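Local atomic coordinates of hypothetical protein Atu1826 (Agrobacterium tumefaciens, PDB entry 2I3D), a protein that is of unknown function but probably works as an alpha/beta-fold hydrolase, with sequence kinship to the S15 family of X-Pro dipeptidyl-peptidases. Residues B[38-43]-B[70-75]; B[55-60]-B[95-100]; B[86-91]-B[104-109]; B[205-210]-B[218-223]. All coordinates share one frame; numbering follows the deposited sequence. Where two conformers were deposited one is given.

The four contacts are spread along the mixed eight-stranded sheet of an alpha/beta-hydrolase-like fold. Contact 1 joins strand 33-40 to helix 66-77; contact 4, last along the chain, joins outermost strand 202-207 to helix 218-233. Their centres are about 21 Å apart, and Gln70 and Leu71 touch selenomethionine Met222. Contact 2 joins the loops after strands 49-53 and 81-85, and contact 3 ties the second loop to helix 101-117; their centres are about 9 Å apart, and Phe97 packs on Arg88. Along the chain, contact 2 alternates with contacts 1 and 3, which are in series. Contacts 3 and 4 have centres about 27 Å apart. A probable Ser130-His212-Asp179 triad lies near, without touching, His56.

Contact 1: B[38-43]-B[70-75]; sequences RYQPSK and QLFYLF
Strand residues 38-40 and helix 70-75 run almost in the same direction, 15° apart with their axes 10.3 Å from each other, and Gln40 and Phe72 are the residues whose CA atoms come nearest. This is helix-on-sheet packing of the alpha/beta/alpha sandwich kind: helix 66-77 lies on one side of the sheet, while Tyr39, pointing the other way, meets Trp113 of helix 101-117. One ring bridges most of the gap. Phe72 has CG anti to its backbone N (chi1 179°), which sends the ring straight out from the helix to the strand. Its far end meets the Gln40 side chain, which crosses it at about a right angle; Gln40 CG lies near the ring plane, at the edge, 3.4 Å from Phe72 CZ and 3.6 Å from Phe72 CE2. The Gln40 chain then bends at its second torsion, with the amide plane 77° from that of the ring. Around the same ring, Arg84 makes a cation-pi contact, and Thr82 and Ile52 pack from neighbouring strands 81-85 and 49-53. The strand backbone takes part as well: the carbonyl oxygen Arg38 O approaches the ring obliquely, 3.2 Å from Phe72 CE1.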
loop_
_atom_site.group_PDB
_atom_site.type_symbol
_atom_site.label_atom_id
_atom_site.label_comp_id
_atom_site.label_asym_id
_atom_site.label_seq_id
_atom_site.Cartn_x
_atom_site.Cartn_y
_atom_site.Cartn_z
ATOM N N ARG B 38 7.595 14.241 1.709
ATOM C CA ARG B 38 8.461 14.015 0.559
ATOM C C ARG B 38 8.095 15.064 -0.458
ATOM O O ARG B 38 6.919 15.193 -0.836
ATOM C CB ARG B 38 8.254 12.610 -0.041
ATOM C CG ARG B 38 8.606 11.481 0.922
ATOM C CD ARG B 38 10.101 11.491 1.271
ATOM N NE ARG B 38 10.446 10.416 2.193
ATOM C CZ ARG B 38 10.638 10.555 3.504
ATOM N NH1 ARG B 38 10.542 11.739 4.089
ATOM N NH2 ARG B 38 10.940 9.499 4.238
ATOM N N TYR B 39 9.097 15.804 -0.906
ATOM C CA TYR B 39 8.931 17.045 -1.638
ATOM C C TYR B 39 9.790 17.075 -2.880
ATOM O O TYR B 39 10.995 16.834 -2.805
ATOM C CB TYR B 39 9.339 18.167 -0.695
ATOM C CG TYR B 39 9.627 19.510 -1.303
ATOM C CD1 TYR B 39 8.642 20.245 -1.965
ATOM C CD2 TYR B 39 10.898 20.098 -1.137
ATOM C CE1 TYR B 39 8.933 21.539 -2.491
ATOM C CE2 TYR B 39 11.180 21.366 -1.631
ATOM C CZ TYR B 39 10.205 22.079 -2.304
ATOM O OH TYR B 39 10.521 23.336 -2.794
ATOM N N GLN B 40 9.178 17.364 -4.026
ATOM C CA GLN B 40 9.914 17.544 -5.291
ATOM C C GLN B 40 9.523 18.854 -5.950
ATOM O O GLN B 40 8.433 18.954 -6.545
ATOM C CB GLN B 40 9.653 16.420 -6.291
ATOM C CG GLN B 40 10.016 15.021 -5.821
ATOM C CD GLN B 40 11.459 14.653 -6.118
ATOM O OE1 GLN B 40 11.983 13.661 -5.583
ATOM N NE2 GLN B 40 12.115 15.449 -6.976
ATOM N N PRO B 41 10.417 19.865 -5.887
ATOM C CA PRO B 41 10.040 21.120 -6.522
ATOM C C PRO B 41 10.099 21.041 -8.048
ATOM O O PRO B 41 10.902 20.292 -8.616
ATOM C CB PRO B 41 11.077 22.122 -5.986
ATOM C CG PRO B 41 12.300 21.288 -5.738
ATOM C CD PRO B 41 11.763 19.923 -5.280
ATOM N N SER B 42 9.254 21.820 -8.701
ATOM C CA SER B 42 9.300 21.901 -10.149
ATOM C C SER B 42 10.566 22.576 -10.673
ATOM O O SER B 42 11.077 23.553 -10.073
ATOM C CB SER B 42 8.106 22.679 -10.696
ATOM O OG SER B 42 8.159 22.691 -12.126
ATOM N N LYS B 43 11.032 22.055 -11.814
ATOM C CA LYS B 43 12.082 22.681 -12.619
ATOM C C LYS B 43 11.638 24.034 -13.186
ATOM O O LYS B 43 12.465 24.779 -13.701
ATOM C CB LYS B 43 12.465 21.769 -13.785
ATOM C CG LYS B 43 12.882 20.361 -13.378
ATOM C CD LYS B 43 13.762 19.685 -14.448
ATOM C CE LYS B 43 12.972 18.725 -15.349
ATOM N NZ LYS B 43 12.737 17.402 -14.661
ATOM N N GLN B 70 2.196 6.755 -6.517
ATOM C CA GLN B 70 1.917 6.929 -7.948
ATOM C C GLN B 70 1.230 8.259 -8.271
ATOM O O GLN B 70 1.541 8.870 -9.291
ATOM C CB GLN B 70 1.079 5.774 -8.454
ATOM C CG GLN B 70 1.885 4.453 -8.454
ATOM C CD GLN B 70 2.952 4.443 -9.489
ATOM O OE1 GLN B 70 2.752 4.938 -10.635
ATOM N NE2 GLN B 70 4.130 3.951 -9.110
ATOM N N LEU B 71 0.317 8.724 -7.417
ATOM C CA LEU B 71 -0.275 10.030 -7.656
ATOM C C LEU B 71 0.809 11.105 -7.576
ATOM O O LEU B 71 0.875 11.997 -8.421
ATOM C CB LEU B 71 -1.385 10.335 -6.638
ATOM C CG LEU B 71 -2.698 9.537 -6.835
ATOM C CD1 LEU B 71 -3.562 9.530 -5.576
ATOM C CD2 LEU B 71 -3.501 10.114 -8.072
ATOM N N PHE B 72 1.623 11.041 -6.511
ATOM C CA PHE B 72 2.758 11.947 -6.395
ATOM C C PHE B 72 3.601 11.943 -7.689
ATOM O O PHE B 72 3.906 13.010 -8.265
ATOM C CB PHE B 72 3.586 11.523 -5.194
ATOM C CG PHE B 72 4.807 12.360 -4.961
ATOM C CD1 PHE B 72 4.799 13.360 -3.981
ATOM C CD2 PHE B 72 5.994 12.106 -5.672
ATOM C CE1 PHE B 72 5.961 14.119 -3.716
ATOM C CE2 PHE B 72 7.158 12.843 -5.423
ATOM C CZ PHE B 72 7.146 13.865 -4.442
ATOM N N TYR B 73 3.981 10.747 -8.148
ATOM C CA TYR B 73 4.830 10.637 -9.327
ATOM C C TYR B 73 4.160 11.203 -10.600
ATOM O O TYR B 73 4.827 11.849 -11.408
ATOM C CB TYR B 73 5.200 9.173 -9.529
ATOM C CG TYR B 73 6.250 8.933 -10.576
ATOM C CD1 TYR B 73 7.574 9.344 -10.383
ATOM C CD2 TYR B 73 5.921 8.283 -11.750
ATOM C CE1 TYR B 73 8.549 9.109 -11.368
ATOM C CE2 TYR B 73 6.878 8.051 -12.739
ATOM C CZ TYR B 73 8.171 8.473 -12.537
ATOM O OH TYR B 73 9.070 8.192 -13.544
ATOM N N LEU B 74 2.841 11.001 -10.758
ATOM C CA LEU B 74 2.090 11.601 -11.865
ATOM C C LEU B 74 2.248 13.122 -11.925
ATOM O O LEU B 74 2.578 13.704 -12.993
ATOM C CB LEU B 74 0.606 11.246 -11.722
ATOM C CG LEU B 74 -0.295 11.927 -12.760
ATOM C CD1 LEU B 74 0.225 11.673 -14.205
ATOM C CD2 LEU B 74 -1.735 11.342 -12.574
ATOM N N PHE B 75 1.976 13.781 -10.811
ATOM C CA PHE B 75 2.092 15.238 -10.807
ATOM C C PHE B 75 3.535 15.693 -11.017
ATOM O O PHE B 75 3.778 16.662 -11.744
ATOM C CB PHE B 75 1.479 15.817 -9.539
ATOM C CG PHE B 75 -0.026 15.797 -9.552
ATOM C CD1 PHE B 75 -0.757 16.842 -10.168
ATOM C CD2 PHE B 75 -0.741 14.703 -9.002
ATOM C CE1 PHE B 75 -2.186 16.817 -10.188
ATOM C CE2 PHE B 75 -2.182 14.660 -9.013
ATOM C CZ PHE B 75 -2.906 15.705 -9.626
#

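Contact 2: B[55-60]-B[95-100]; sequences PHPQFG and GEFDHG
Phe97 reaches across from the loop before helix 101-117 to His56 and Pro57, in the loop after strand 49-53. At the root of its side chain, Phe97 CB lies 3.4 Å from Ser89 OG, so the ring starts out against the turn that holds Arg88 and Ser89. A chi1 of -154° swings CG away from the backbone nitrogen and directs the ring at the other loop. One ortho carbon, Phe97 CD1, rests on the backbone, 3.4 Å from Arg88 O; the other, Phe97 CD2, is 4.0 Å from His56 NE2. Farther out the two rims part company. Phe97 CE1 meets Pro57 CD, whereas Phe97 CE2 comes within 3.5 Å of His56 CD2. At the tip, Phe97 CZ touches Pro57 CD, also at 3.5 Å. Pro57 CD sits over one face of the Phe97 ring in a CH-pi contact, 3.7 Å from its centroid. With His56 the pairing is T-shaped: the edge of Phe97 is turned to the imidazole face, with the planes at 67°. The imidazole's rotation is fixed in turn by Gln58 N, which donates to His56 ND1 in the ring plane, 2.9 Å away. The contact lies at the surface, between the loops that follow strands 49-53 and 81-85 and lead into helices 66-77 and 101-117, with Phe131 of helix 131-142 meeting the Phe97 ring.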
loop_
_atom_site.group_PDB
_atom_site.type_symbol
_atom_site.label_atom_id
_atom_site.label_comp_id
_atom_site.label_asym_id
_atom_site.label_seq_id
_atom_site.Cartn_x
_atom_site.Cartn_y
_atom_site.Cartn_z
ATOM N N PRO B 55 -4.696 7.570 2.919
ATOM C CA PRO B 55 -5.799 6.986 3.676
ATOM C C PRO B 55 -5.678 6.998 5.190
ATOM O O PRO B 55 -4.606 7.304 5.759
ATOM C CB PRO B 55 -5.846 5.510 3.204
ATOM C CG PRO B 55 -5.222 5.559 1.822
ATOM C CD PRO B 55 -4.098 6.599 1.971
ATOM N N HIS B 56 -6.780 6.605 5.826
ATOM C CA HIS B 56 -6.795 6.453 7.287
ATOM C C HIS B 56 -5.837 5.315 7.696
ATOM O O HIS B 56 -5.680 4.331 6.959
ATOM C CB HIS B 56 -8.210 6.096 7.707
ATOM C CG HIS B 56 -8.464 6.222 9.166
ATOM N ND1 HIS B 56 -8.057 5.269 10.078
ATOM C CD2 HIS B 56 -9.155 7.155 9.863
ATOM C CE1 HIS B 56 -8.468 5.633 11.286
ATOM N NE2 HIS B 56 -9.129 6.777 11.180
ATOM N N PRO B 57 -5.198 5.434 8.870
ATOM C CA PRO B 57 -4.353 4.290 9.306
ATOM C C PRO B 57 -5.072 2.942 9.468
ATOM O O PRO B 57 -4.407 1.875 9.412
ATOM C CB PRO B 57 -3.754 4.759 10.636
ATOM C CG PRO B 57 -4.644 5.900 11.107
ATOM C CD PRO B 57 -5.135 6.578 9.801
ATOM N N GLN B 58 -6.390 2.937 9.630
ATOM C CA GLN B 58 -7.088 1.651 9.759
ATOM C C GLN B 58 -6.989 0.842 8.456
ATOM O O GLN B 58 -7.102 -0.404 8.468
ATOM C CB GLN B 58 -8.538 1.835 10.187
ATOM C CG GLN B 58 -9.499 2.245 9.058
ATOM C CD GLN B 58 -10.868 2.628 9.586
ATOM O OE1 GLN B 58 -11.269 2.176 10.668
ATOM N NE2 GLN B 58 -11.596 3.477 8.836
ATOM N N PHE B 59 -6.822 1.543 7.335
ATOM C CA PHE B 59 -6.671 0.879 6.021
ATOM C C PHE B 59 -5.225 0.913 5.578
ATOM O O PHE B 59 -4.928 0.793 4.390
ATOM C CB PHE B 59 -7.597 1.515 4.968
ATOM C CG PHE B 59 -9.049 1.274 5.230
ATOM C CD1 PHE B 59 -9.558 -0.030 5.226
ATOM C CD2 PHE B 59 -9.911 2.327 5.522
ATOM C CE1 PHE B 59 -10.914 -0.282 5.464
ATOM C CE2 PHE B 59 -11.287 2.077 5.790
ATOM C CZ PHE B 59 -11.779 0.773 5.760
ATOM N N GLY B 60 -4.334 1.101 6.543
ATOM C CA GLY B 60 -2.902 1.079 6.282
ATOM C C GLY B 60 -2.382 2.336 5.574
ATOM O O GLY B 60 -1.351 2.282 4.906
ATOM N N GLY B 95 2.013 13.841 17.205
ATOM C CA GLY B 95 0.624 14.048 17.536
ATOM C C GLY B 95 -0.205 12.804 17.467
ATOM O O GLY B 95 0.328 11.708 17.240
ATOM N N GLU B 96 -1.504 12.989 17.723
ATOM C CA GLU B 96 -2.497 11.930 17.784
ATOM C C GLU B 96 -3.457 12.078 16.606
ATOM O O GLU B 96 -3.915 13.194 16.321
ATOM C CB GLU B 96 -3.325 12.052 19.073
ATOM C CG GLU B 96 -2.606 11.639 20.354
ATOM C CD GLU B 96 -3.596 11.192 21.436
ATOM O OE1 GLU B 96 -4.656 11.834 21.570
ATOM O OE2 GLU B 96 -3.328 10.199 22.144
ATOM N N PHE B 97 -3.812 10.963 15.990
ATOM C CA PHE B 97 -4.787 11.039 14.915
ATOM C C PHE B 97 -6.141 11.459 15.495
ATOM O O PHE B 97 -6.450 11.160 16.655
ATOM C CB PHE B 97 -4.840 9.706 14.187
ATOM C CG PHE B 97 -5.311 9.809 12.746
ATOM C CD1 PHE B 97 -4.389 10.058 11.699
ATOM C CD2 PHE B 97 -6.661 9.635 12.453
ATOM C CE1 PHE B 97 -4.836 10.139 10.362
ATOM C CE2 PHE B 97 -7.117 9.708 11.171
ATOM C CZ PHE B 97 -6.213 9.944 10.108
ATOM N N ASP B 98 -6.906 12.239 14.747
ATOM C CA ASP B 98 -8.243 12.569 15.183
ATOM C C ASP B 98 -9.228 12.418 14.025
ATOM O O ASP B 98 -8.838 12.009 12.931
ATOM C CB ASP B 98 -8.293 13.937 15.870
ATOM C CG ASP B 98 -8.034 15.102 14.932
ATOM O OD1 ASP B 98 -8.584 15.123 13.811
ATOM O OD2 ASP B 98 -7.300 16.028 15.321
ATOM N N HIS B 99 -10.497 12.672 14.287
ATOM C CA HIS B 99 -11.527 12.261 13.341
ATOM C C HIS B 99 -11.368 12.959 12.003
ATOM O O HIS B 99 -11.802 12.420 10.987
ATOM C CB HIS B 99 -12.931 12.525 13.889
ATOM C CG HIS B 99 -14.015 12.255 12.886
ATOM N ND1 HIS B 99 -14.553 13.240 12.077
ATOM C CD2 HIS B 99 -14.616 11.096 12.519
ATOM C CE1 HIS B 99 -15.448 12.696 11.262
ATOM N NE2 HIS B 99 -15.518 11.401 11.524
ATOM N N GLY B 100 -10.721 14.118 11.963
ATOM C CA GLY B 100 -10.517 14.777 10.661
ATOM C C GLY B 100 -10.075 16.213 10.780
ATOM O O GLY B 100 -9.293 16.684 9.976
#

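Contact 3: B[86-91]-B[104-109]; sequences NFRSIG and LSDAAS
Arg88 and Asp106 carry the charged part of this contact. The guanidinium takes the carboxylate side-on in a two-nitrogen salt bridge: Arg88 NE gives its hydrogen to Asp106 OD2 at 3.0 Å, and Arg88 NH2 gives one to Asp106 OD1 at 2.9 Å. Both oxygens lie close to the guanidinium plane, but the carboxylate is rotated 34° against it, so NH2 meets OD1 from above the carboxylate plane.

A backbone bond adds a third tie. Arg88 N donates to Asp106 OD2 at 2.9 Å, nearly straight at 165°, and arrives from the carboxylate face opposite to that used by NE. OD2 is therefore gripped twice by the same residue. In Arg88, chi1 (62°) sets CG between the backbone N and the carbonyl carbon; the chain runs on extended and bends at chi3, which brings NE to the oxygen the amide already holds.

Phe87 to Ile90 form a type II beta turn, closed by Ile90 N to Phe87 O, and the Arg88 amide that binds Asp106 belongs to it. The turn follows strand 81-85 of the alpha/beta-hydrolase-like sheet, and Asp106 stands on the next helix, 101-117, so the bonds tie a strand-to-helix connection back to its own helix.

The apolar packing is made by buried Phe87, which presents its ring edge to Asp106, CD1 being 4.1 Å from Asp106 CB, with ring and carboxylate nearly coplanar. Ile135 of helix 131-142 and Leu53 of strand 49-53 pack on the same ring, and His54 NE2 accepts from Phe87 N. Partly exposed Ser105 has CB 4.2 Å from Arg88 NH2.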
loop_
_atom_site.group_PDB
_atom_site.type_symbol
_atom_site.label_atom_id
_atom_site.label_comp_id
_atom_site.label_asym_id
_atom_site.label_seq_id
_atom_site.Cartn_x
_atom_site.Cartn_y
_atom_site.Cartn_z
ATOM N N ASN B 86 2.884 12.590 5.735
ATOM C CA ASN B 86 2.182 11.766 6.692
ATOM C C ASN B 86 1.360 12.639 7.604
ATOM O O ASN B 86 1.883 13.611 8.168
ATOM C CB ASN B 86 3.172 10.939 7.502
ATOM C CG ASN B 86 3.581 9.671 6.788
ATOM O OD1 ASN B 86 2.842 9.151 5.923
ATOM N ND2 ASN B 86 4.747 9.127 7.165
ATOM N N PHE B 87 0.085 12.299 7.754
ATOM C CA PHE B 87 -0.763 13.008 8.743
ATOM C C PHE B 87 -0.187 12.840 10.149
ATOM O O PHE B 87 0.576 11.889 10.409
ATOM C CB PHE B 87 -2.210 12.511 8.738
ATOM C CG PHE B 87 -3.010 12.990 7.548
ATOM C CD1 PHE B 87 -3.148 14.365 7.255
ATOM C CD2 PHE B 87 -3.671 12.050 6.738
ATOM C CE1 PHE B 87 -3.908 14.778 6.123
ATOM C CE2 PHE B 87 -4.456 12.443 5.629
ATOM C CZ PHE B 87 -4.561 13.810 5.305
ATOM N N ARG B 88 -0.554 13.748 11.061
ATOM C CA ARG B 88 -0.204 13.574 12.501
ATOM C C ARG B 88 -0.402 12.133 12.951
ATOM O O ARG B 88 -1.437 11.498 12.616
ATOM C CB ARG B 88 -1.058 14.491 13.396
ATOM C CG ARG B 88 -2.565 14.219 13.340
ATOM C CD ARG B 88 -3.366 15.329 14.075
ATOM N NE ARG B 88 -3.106 16.649 13.516
ATOM C CZ ARG B 88 -3.382 17.791 14.153
ATOM N NH1 ARG B 88 -3.961 17.733 15.353
ATOM N NH2 ARG B 88 -3.102 18.969 13.592
ATOM N N SER B 89 0.596 11.640 13.709
ATOM C CA SER B 89 0.650 10.287 14.332
ATOM C C SER B 89 1.206 9.223 13.391
ATOM O O SER B 89 1.574 8.153 13.862
ATOM C CB SER B 89 -0.690 9.810 14.872
ATOM O OG SER B 89 -1.465 9.154 13.854
ATOM N N ILE B 90 1.234 9.494 12.076
ATOM C CA ILE B 90 1.696 8.509 11.078
ATOM C C ILE B 90 3.225 8.661 10.813
ATOM O O ILE B 90 3.739 9.769 10.612
ATOM C CB ILE B 90 0.896 8.710 9.744
ATOM C CG1 ILE B 90 -0.644 8.795 9.986
ATOM C CG2 ILE B 90 1.326 7.683 8.666
ATOM C CD1 ILE B 90 -1.287 7.574 10.602
ATOM N N GLY B 91 3.949 7.546 10.811
ATOM C CA GLY B 91 5.407 7.591 10.600
ATOM C C GLY B 91 6.089 8.431 11.671
ATOM O O GLY B 91 5.857 8.243 12.855
ATOM N N LEU B 104 -7.092 17.951 8.498
ATOM C CA LEU B 104 -7.317 19.087 7.624
ATOM C C LEU B 104 -6.334 20.226 7.966
ATOM O O LEU B 104 -5.758 20.820 7.065
ATOM C CB LEU B 104 -8.765 19.599 7.724
ATOM C CG LEU B 104 -9.060 20.849 6.881
ATOM C CD1 LEU B 104 -8.793 20.669 5.392
ATOM C CD2 LEU B 104 -10.535 21.259 7.088
ATOM N N SER B 105 -6.099 20.478 9.256
ATOM C CA SER B 105 -5.118 21.495 9.663
ATOM C C SER B 105 -3.727 21.145 9.186
ATOM O O SER B 105 -3.009 22.028 8.693
ATOM C CB SER B 105 -5.143 21.702 11.176
ATOM O OG SER B 105 -6.412 22.285 11.460
ATOM N N ASP B 106 -3.367 19.846 9.281
ATOM C CA ASP B 106 -2.091 19.377 8.750
ATOM C C ASP B 106 -1.940 19.683 7.260
ATOM O O ASP B 106 -0.908 20.181 6.820
ATOM C CB ASP B 106 -1.945 17.855 8.929
ATOM C CG ASP B 106 -1.842 17.442 10.396
ATOM O OD1 ASP B 106 -1.558 18.345 11.241
ATOM O OD2 ASP B 106 -2.065 16.223 10.699
ATOM N N ALA B 107 -2.981 19.365 6.477
ATOM C CA ALA B 107 -2.945 19.612 5.023
ATOM C C ALA B 107 -2.823 21.115 4.686
ATOM O O ALA B 107 -2.101 21.505 3.777
ATOM C CB ALA B 107 -4.229 18.995 4.358
ATOM N N ALA B 108 -3.544 21.960 5.424
ATOM C CA ALA B 108 -3.412 23.407 5.266
ATOM C C ALA B 108 -1.993 23.889 5.579
ATOM O O ALA B 108 -1.453 24.705 4.834
ATOM C CB ALA B 108 -4.435 24.110 6.161
ATOM N N SER B 109 -1.391 23.357 6.650
ATOM C CA SER B 109 -0.006 23.679 7.013
ATOM C C SER B 109 0.960 23.229 5.956
ATOM O O SER B 109 1.937 23.933 5.638
ATOM C CB SER B 109 0.409 23.044 8.337
ATOM O OG SER B 109 -0.178 23.728 9.421
#

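Contact 4: B[205-210]-B[218-223]; sequences RTLPGA and VDELMG
The carboxylate of Glu220 is the flat group that Leu207 meets, from one side of its plane: Leu207 CD2 stands above the plane, 3.3 Å from Glu220 OE2, and Leu207 CD1 lies on that same side, 4.2 Å from Glu220 CD. Pro208 CD lies on this side too, 4.1 Å from Glu220 OE2, the Pro208 and Glu220 side chains crossing at about a right angle. At the edge, Arg205 NH2 lies near the carboxylate plane, 4.5 Å from Glu220 OE2, beyond a salt bridge, although the opposite charges probably still attract each other.

The setting is a strand-loop-helix unit at the border of the alpha/beta-hydrolase-like sheet: strand 202-207 is its last strand, and helix 218-233 folds back against it. In between, the chain makes a type II beta turn from Leu207 to Ala210, whose closing bond is weak, and passes through His212, the histidine of the probable catalytic triad. Gly209 N donates to Asp177 OD1, tying the turn to the loop after strand 171-176.

Leu207 and Glu220 extend from opposite directions and overlap along their length. Glu220 is straight from the helix outward, its chi1 of -179° turning CG directly away from the backbone nitrogen, so its methylenes run past the leucine methyls; Glu220 CG is 3.8 Å from both Leu207 CD1 and Leu207 CD2. Leu221 is buried, and Phe214 packs on both leucines, with Ile67 of helix 66-77 on Leu221. The Leu207 CD1 branch ends against the helix backbone, 3.6 Å from Leu221 N and 4.0 Å from Leu221 CB.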
loop_
_atom_site.group_PDB
_atom_site.type_symbol
_atom_site.label_atom_id
_atom_site.label_comp_id
_atom_site.label_asym_id
_atom_site.label_seq_id
_atom_site.Cartn_x
_atom_site.Cartn_y
_atom_site.Cartn_z
ATOM N N ARG B 205 -15.320 8.233 -12.986
ATOM C CA ARG B 205 -15.073 6.942 -13.592
ATOM C C ARG B 205 -15.269 5.846 -12.552
ATOM O O ARG B 205 -14.752 5.945 -11.453
ATOM C CB ARG B 205 -13.622 6.910 -14.119
ATOM C CG ARG B 205 -13.197 5.599 -14.745
ATOM C CD ARG B 205 -13.932 5.320 -16.120
ATOM N NE ARG B 205 -13.697 3.927 -16.486
ATOM C CZ ARG B 205 -14.600 3.118 -17.024
ATOM N NH1 ARG B 205 -15.829 3.566 -17.338
ATOM N NH2 ARG B 205 -14.255 1.862 -17.304
ATOM N N THR B 206 -15.993 4.793 -12.909
ATOM C CA THR B 206 -16.152 3.622 -12.070
ATOM C C THR B 206 -15.357 2.490 -12.729
ATOM O O THR B 206 -15.603 2.156 -13.923
ATOM C CB THR B 206 -17.624 3.242 -11.898
ATOM O OG1 THR B 206 -18.345 4.356 -11.326
ATOM C CG2 THR B 206 -17.773 1.984 -10.975
ATOM N N LEU B 207 -14.385 1.935 -11.997
ATOM C CA LEU B 207 -13.531 0.882 -12.576
ATOM C C LEU B 207 -14.084 -0.486 -12.281
ATOM O O LEU B 207 -14.194 -0.868 -11.116
ATOM C CB LEU B 207 -12.115 0.905 -11.977
ATOM C CG LEU B 207 -11.177 2.027 -12.365
ATOM C CD1 LEU B 207 -9.749 1.653 -11.981
ATOM C CD2 LEU B 207 -11.261 2.225 -13.839
ATOM N N PRO B 208 -14.390 -1.266 -13.332
ATOM C CA PRO B 208 -14.852 -2.650 -13.118
ATOM C C PRO B 208 -13.851 -3.504 -12.363
ATOM O O PRO B 208 -12.658 -3.526 -12.693
ATOM C CB PRO B 208 -15.044 -3.194 -14.561
ATOM C CG PRO B 208 -15.323 -1.911 -15.365
ATOM C CD PRO B 208 -14.345 -0.909 -14.764
ATOM N N GLY B 209 -14.341 -4.197 -11.359
ATOM C CA GLY B 209 -13.511 -5.162 -10.684
ATOM C C GLY B 209 -12.637 -4.590 -9.591
ATOM O O GLY B 209 -11.958 -5.378 -8.911
ATOM N N ALA B 210 -12.625 -3.257 -9.419
ATOM C CA ALA B 210 -11.741 -2.656 -8.393
ATOM C C ALA B 210 -12.431 -2.623 -7.016
ATOM O O ALA B 210 -13.592 -2.239 -6.911
ATOM C CB ALA B 210 -11.326 -1.257 -8.800
ATOM N N VAL B 218 -4.401 -1.237 -9.959
ATOM C CA VAL B 218 -3.679 0.028 -9.794
ATOM C C VAL B 218 -3.229 0.616 -11.130
ATOM O O VAL B 218 -3.317 1.847 -11.332
ATOM C CB VAL B 218 -2.551 -0.080 -8.758
ATOM C CG1 VAL B 218 -1.699 1.216 -8.708
ATOM C CG2 VAL B 218 -3.133 -0.478 -7.399
ATOM N N ASP B 219 -2.733 -0.220 -12.060
ATOM C CA ASP B 219 -2.322 0.308 -13.390
ATOM C C ASP B 219 -3.505 0.949 -14.094
ATOM O O ASP B 219 -3.363 2.013 -14.702
ATOM C CB ASP B 219 -1.714 -0.788 -14.273
ATOM C CG ASP B 219 -0.355 -1.203 -13.771
ATOM O OD1 ASP B 219 0.222 -0.464 -12.899
ATOM O OD2 ASP B 219 0.134 -2.270 -14.236
ATOM N N GLU B 220 -4.675 0.330 -13.977
ATOM C CA GLU B 220 -5.867 0.837 -14.642
ATOM C C GLU B 220 -6.246 2.202 -14.023
ATOM O O GLU B 220 -6.521 3.201 -14.733
ATOM C CB GLU B 220 -7.040 -0.146 -14.543
ATOM C CG GLU B 220 -8.264 0.395 -15.262
ATOM C CD GLU B 220 -9.403 -0.624 -15.445
ATOM O OE1 GLU B 220 -9.226 -1.829 -15.106
ATOM O OE2 GLU B 220 -10.458 -0.202 -15.991
ATOM N N LEU B 221 -6.273 2.209 -12.688
ATOM C CA LEU B 221 -6.542 3.465 -11.940
ATOM C C LEU B 221 -5.583 4.581 -12.373
ATOM O O LEU B 221 -6.002 5.692 -12.695
ATOM C CB LEU B 221 -6.381 3.206 -10.432
ATOM C CG LEU B 221 -6.380 4.446 -9.535
ATOM C CD1 LEU B 221 -7.733 5.177 -9.572
ATOM C CD2 LEU B 221 -5.953 4.034 -8.086
HETATM N N MSE B 222 -4.284 4.293 -12.389
HETATM C CA MSE B 222 -3.304 5.344 -12.626
HETATM C C MSE B 222 -3.363 5.838 -14.085
HETATM O O MSE B 222 -3.132 7.020 -14.353
HETATM C CB MSE B 222 -1.899 4.878 -12.241
HETATM C CG MSE B 222 -1.715 4.682 -10.725
HETATM SE SE MSE B 222 -2.451 6.207 -9.655
HETATM C CE MSE B 222 -1.487 7.517 -10.499
ATOM N N GLY B 223 -3.679 4.945 -15.022
ATOM C CA GLY B 223 -3.927 5.342 -16.421
ATOM C C GLY B 223 -5.062 6.330 -16.554
ATOM O O GLY B 223 -4.985 7.291 -17.313
#